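Local coordinates for phosphoserine phosphatase RsbX (Bacillus subtilis, PDB 3W45), which dephosphorylates RsbS and is a negative regulator of sigma-B activity, at residues C40-G45 against I153-L158; L13-N18 against D189-I194. All coordinates share one frame; numbering follows the deposited sequence.

Interaction 1: C40-G45 against I153-L158; sequences CAVADG and IHTDGL. With CO (cobalt (II) ion), chain C.
C40 meets I153 through sulfur: SG lies 3.8 Å from I153 CD1. Two residues on, V42 spreads its branches over two partners. Its CG2 rests 3.6 Å from I153 CG2, the two side chains passing antiparallel, while CG1 presses on T155 CG2 at 3.5 Å, a close methyl-to-methyl approach. The touching parts, 40-44 and 153-156, run within 3° of each other, although strand 37-45 and strand 150-154 belong to different sheets, so these side chains form part of the core between the sheets of the PPM-type sandwich. T155 gives only its methyl to this interface; its OG1 is hydrogen-bonded to D27 and T192 N. D44 then extends its carboxylate to the cobalt ion, with CG anti to the backbone N (chi1 -178°) and OD2 2.1 Å from the metal. D156 OD1 binds the same ion at 2.0 Å, and the two carboxylate planes are turned 79° apart. Water 1 bridges the pair, giving a proton to D44 OD2 and accepting one from D156 N; N109 ND2 hydrogen-bonds D156 OD2.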
# COMPACT_ATOMS: atom_id res chain seq x y z
N CYS A 40 -0.46 -7.47 0.93
CA CYS A 40 0.50 -6.43 0.71
C CYS A 40 0.34 -5.29 1.70
O CYS A 40 -0.71 -5.15 2.35
CB CYS A 40 0.49 -5.97 -0.73
SG CYS A 40 -0.90 -5.00 -1.20
N ALA A 41 1.40 -4.51 1.82
CA ALA A 41 1.43 -3.44 2.81
C ALA A 41 2.38 -2.38 2.35
O ALA A 41 3.38 -2.66 1.70
CB ALA A 41 1.86 -3.98 4.18
N VAL A 42 2.06 -1.14 2.68
CA VAL A 42 2.98 -0.03 2.40
C VAL A 42 3.01 0.81 3.67
O VAL A 42 1.96 1.05 4.29
CB VAL A 42 2.44 0.80 1.21
CG1 VAL A 42 3.29 2.03 1.00
CG2 VAL A 42 2.38 -0.02 -0.12
N ALA A 43 4.21 1.22 4.09
CA ALA A 43 4.37 2.07 5.27
C ALA A 43 5.36 3.20 5.03
O ALA A 43 6.25 3.10 4.19
CB ALA A 43 4.83 1.21 6.47
N ASP A 44 5.19 4.28 5.79
CA ASP A 44 6.05 5.44 5.70
C ASP A 44 6.46 5.77 7.11
O ASP A 44 5.60 6.19 7.91
CB ASP A 44 5.23 6.59 5.03
CG ASP A 44 6.03 7.86 4.83
OD1 ASP A 44 7.18 7.88 5.31
OD2 ASP A 44 5.51 8.80 4.16
N GLY A 45 7.73 5.54 7.47
CA GLY A 45 8.17 5.87 8.82
C GLY A 45 8.20 7.35 9.19
O GLY A 45 8.47 8.23 8.36
N ILE A 153 -1.95 1.40 -3.95
CA ILE A 153 -1.64 1.83 -2.62
C ILE A 153 -0.42 2.70 -2.71
O ILE A 153 0.56 2.28 -3.28
CB ILE A 153 -1.35 0.65 -1.67
CG1 ILE A 153 -2.55 -0.27 -1.66
CG2 ILE A 153 -0.98 1.19 -0.27
CD1 ILE A 153 -2.32 -1.53 -0.83
N HIS A 154 -0.47 3.90 -2.16
CA HIS A 154 0.67 4.80 -2.26
C HIS A 154 1.00 5.65 -1.03
O HIS A 154 0.11 6.08 -0.27
CB HIS A 154 0.53 5.69 -3.51
CG HIS A 154 -0.49 6.77 -3.38
ND1 HIS A 154 -0.24 7.95 -2.73
CD2 HIS A 154 -1.75 6.88 -3.87
CE1 HIS A 154 -1.30 8.73 -2.79
NE2 HIS A 154 -2.24 8.10 -3.49
N THR A 155 2.28 5.93 -0.86
CA THR A 155 2.70 6.89 0.20
C THR A 155 2.49 8.34 -0.22
O THR A 155 2.22 8.64 -1.38
CB THR A 155 4.14 6.70 0.63
OG1 THR A 155 5.02 6.84 -0.50
CG2 THR A 155 4.35 5.32 1.27
N ASP A 156 2.63 9.24 0.74
CA ASP A 156 2.39 10.68 0.47
C ASP A 156 3.40 11.32 -0.47
O ASP A 156 3.17 12.43 -0.91
CB ASP A 156 2.27 11.47 1.79
CG ASP A 156 3.57 11.45 2.61
OD1 ASP A 156 4.56 10.79 2.18
OD2 ASP A 156 3.58 12.03 3.71
N GLY A 157 4.49 10.63 -0.80
CA GLY A 157 5.42 11.15 -1.80
C GLY A 157 4.81 11.19 -3.20
O GLY A 157 5.33 11.90 -4.08
N LEU A 158 3.73 10.44 -3.42
CA LEU A 158 2.96 10.48 -4.69
C LEU A 158 1.78 11.39 -4.49
O LEU A 158 0.87 11.07 -3.74
CB LEU A 158 2.47 9.07 -5.12
CG LEU A 158 1.73 9.04 -6.47
CD1 LEU A 158 2.63 9.36 -7.65
CD2 LEU A 158 1.07 7.69 -6.71
CO CO C . 6.35 10.32 2.98
O HOH W 1 2.84 8.38 3.37
O HOH W 2 8.35 10.23 3.89
O HOH W 3 6.05 11.82 4.51
O HOH W 4 6.82 8.89 1.63

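Interaction 2: L13-N18 against D189-I194; sequences LVYQLN and DDLTYI. With CO (cobalt (II) ion), chain C.
An antiparallel pairing of strands 10-17 and 191-198, in one sheet of the PPM-type sandwich, carries this contact, and Y15 and Y193 form one of its hydrogen-bonded pairs. The axes of the short segments run 4.8 Å apart at 178°. Y15 N gives its proton to Y193 O at 2.9 Å, and Y193 N returns a bond to Y15 O; L17 and L191 exchange the same two bonds.

On the face with Y15, L17, L191 and Y193, the aromatic pair dominates. The Y193 ring swings across to the neighbouring strand because its CG sits between backbone N and carbonyl carbon (chi1 62°), and Y15 CB lies over its face, 3.5 Å from the ring centroid, a CH-pi contact. The ring planes are within 4° of parallel but displaced, with little ring-on-ring overlap. L191 CD2 adds a contact with Y15 CE1 at 3.8 Å, and L13 CD2 approaches Y193 CE1.

On the other face Q16 and T192 lie side by side. Q16 NE2 donates to T192 OG1 at 2.8 Å, with the hydroxyl close to the amide plane; D27 is a further partner of T192 OG1. Next to them V14 CG2 packs on I194 CG1 at 4.0 Å.

Beyond the strand pairing, D189 OD2 binds the cobalt ion at 2.2 Å, and water 4, another ligand of the metal, donates to D190 O. D190 OD2 makes a salt bridge with K22.

Strand 2-6 flanks strand 10-17, and strand 150-154 flanks strand 191-198. V14 and I194 pack against strand 27-33 of the facing sheet, I194 also reaches C40 and V42 on strand 37-45, and Y193 OH is hydrogen-bonded to S177 in helix 173-179.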
# COMPACT_ATOMS: atom_id res chain seq x y z
N LEU A 13 2.57 -4.26 -9.78
CA LEU A 13 3.81 -3.55 -9.99
C LEU A 13 4.12 -2.75 -8.73
O LEU A 13 3.26 -2.03 -8.24
CB LEU A 13 3.74 -2.68 -11.25
CG LEU A 13 4.93 -1.77 -11.64
CD1 LEU A 13 4.86 -1.40 -13.12
CD2 LEU A 13 5.06 -0.47 -10.80
N VAL A 14 5.32 -2.91 -8.20
CA VAL A 14 5.78 -2.03 -7.12
C VAL A 14 6.81 -1.03 -7.65
O VAL A 14 7.74 -1.42 -8.37
CB VAL A 14 6.41 -2.80 -5.97
CG1 VAL A 14 6.73 -1.85 -4.80
CG2 VAL A 14 5.51 -3.90 -5.55
N TYR A 15 6.63 0.25 -7.31
CA TYR A 15 7.61 1.28 -7.70
C TYR A 15 8.08 1.95 -6.41
O TYR A 15 7.28 2.24 -5.51
CB TYR A 15 6.94 2.32 -8.61
CG TYR A 15 7.78 3.57 -8.85
CD1 TYR A 15 7.90 4.56 -7.86
CD2 TYR A 15 8.43 3.78 -10.07
CE1 TYR A 15 8.70 5.71 -8.06
CE2 TYR A 15 9.21 4.95 -10.29
CZ TYR A 15 9.33 5.90 -9.28
OH TYR A 15 10.09 7.05 -9.45
N GLN A 16 9.39 2.16 -6.28
CA GLN A 16 9.86 2.95 -5.15
C GLN A 16 11.08 3.77 -5.53
O GLN A 16 12.01 3.27 -6.21
CB GLN A 16 10.19 2.07 -3.93
CG GLN A 16 10.59 2.86 -2.69
CD GLN A 16 10.80 1.99 -1.46
OE1 GLN A 16 11.90 1.47 -1.24
NE2 GLN A 16 9.76 1.87 -0.63
N LEU A 17 11.08 5.03 -5.13
CA LEU A 17 12.26 5.86 -5.37
C LEU A 17 12.48 6.78 -4.19
O LEU A 17 11.51 7.29 -3.63
CB LEU A 17 12.11 6.68 -6.65
CG LEU A 17 13.50 7.07 -7.21
CD1 LEU A 17 14.29 5.77 -7.51
CD2 LEU A 17 13.37 7.92 -8.44
N ASN A 18 13.74 6.98 -3.83
CA ASN A 18 14.06 7.84 -2.69
C ASN A 18 13.90 9.30 -3.02
O ASN A 18 14.08 9.70 -4.18
CB ASN A 18 15.51 7.65 -2.26
CG ASN A 18 15.78 6.29 -1.65
OD1 ASN A 18 14.93 5.40 -1.66
ND2 ASN A 18 16.98 6.11 -1.11
N ASP A 189 9.87 13.80 -1.80
CA ASP A 189 9.82 12.86 -0.69
C ASP A 189 10.08 11.48 -1.25
O ASP A 189 10.04 11.29 -2.47
CB ASP A 189 8.40 12.92 -0.06
CG ASP A 189 8.29 12.09 1.23
OD1 ASP A 189 9.33 11.68 1.81
OD2 ASP A 189 7.14 11.86 1.67
N ASP A 190 10.37 10.51 -0.38
CA ASP A 190 10.29 9.09 -0.81
C ASP A 190 8.93 8.82 -1.42
O ASP A 190 7.92 9.35 -0.94
CB ASP A 190 10.50 8.14 0.37
CG ASP A 190 11.85 8.36 1.06
OD1 ASP A 190 12.83 8.70 0.37
OD2 ASP A 190 11.91 8.25 2.30
N LEU A 191 8.90 8.01 -2.49
CA LEU A 191 7.67 7.75 -3.24
C LEU A 191 7.60 6.24 -3.44
O LEU A 191 8.51 5.62 -4.01
CB LEU A 191 7.72 8.45 -4.62
CG LEU A 191 6.38 8.63 -5.36
CD1 LEU A 191 6.47 9.79 -6.37
CD2 LEU A 191 5.97 7.38 -6.07
N THR A 192 6.54 5.64 -2.90
CA THR A 192 6.30 4.21 -3.06
C THR A 192 4.84 3.99 -3.51
O THR A 192 3.92 4.60 -2.95
CB THR A 192 6.45 3.47 -1.72
OG1 THR A 192 7.77 3.71 -1.18
CG2 THR A 192 6.22 1.96 -1.91
N TYR A 193 4.65 3.13 -4.50
CA TYR A 193 3.28 2.69 -4.82
C TYR A 193 3.23 1.23 -5.27
O TYR A 193 4.19 0.73 -5.87
CB TYR A 193 2.61 3.63 -5.82
CG TYR A 193 3.26 3.77 -7.18
CD1 TYR A 193 3.07 2.81 -8.17
CD2 TYR A 193 3.97 4.92 -7.50
CE1 TYR A 193 3.61 2.97 -9.45
CE2 TYR A 193 4.51 5.11 -8.76
CZ TYR A 193 4.32 4.13 -9.73
OH TYR A 193 4.87 4.34 -10.97
N ILE A 194 2.13 0.57 -4.94
CA ILE A 194 1.86 -0.77 -5.43
C ILE A 194 0.61 -0.66 -6.30
O ILE A 194 -0.39 -0.10 -5.84
CB ILE A 194 1.57 -1.77 -4.29
CG1 ILE A 194 2.81 -1.93 -3.37
CG2 ILE A 194 1.15 -3.11 -4.89
CD1 ILE A 194 2.56 -2.98 -2.25
CO CO C . 6.35 10.32 2.98
O HOH W 5 11.09 10.09 -4.94
O HOH W 2 8.35 10.23 3.89
O HOH W 4 6.82 8.89 1.63
O HOH W 3 6.05 11.82 4.51

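Overall arrangement
From the N terminus, residues 13-18 of interaction 2 come first and wait until 189-194 for their partner, a loop that spans most of the chain. Within it, 40-45 meets 153-158, so interaction 1 closes an inner loop and the two contacts nest without crossing. Interaction 1 joins the two sheets face to face, whereas interaction 2 pairs neighbouring strands of one sheet. The centres of the two contacts lie about 8 Å apart. Strands 150-154 and 191-198 are adjacent, with a probable hydrogen bond of 2.8 Å from I194 N to I153 O. The cobalt ion also links them, completing its shell with aspartates from three separate parts of the chain and three waters.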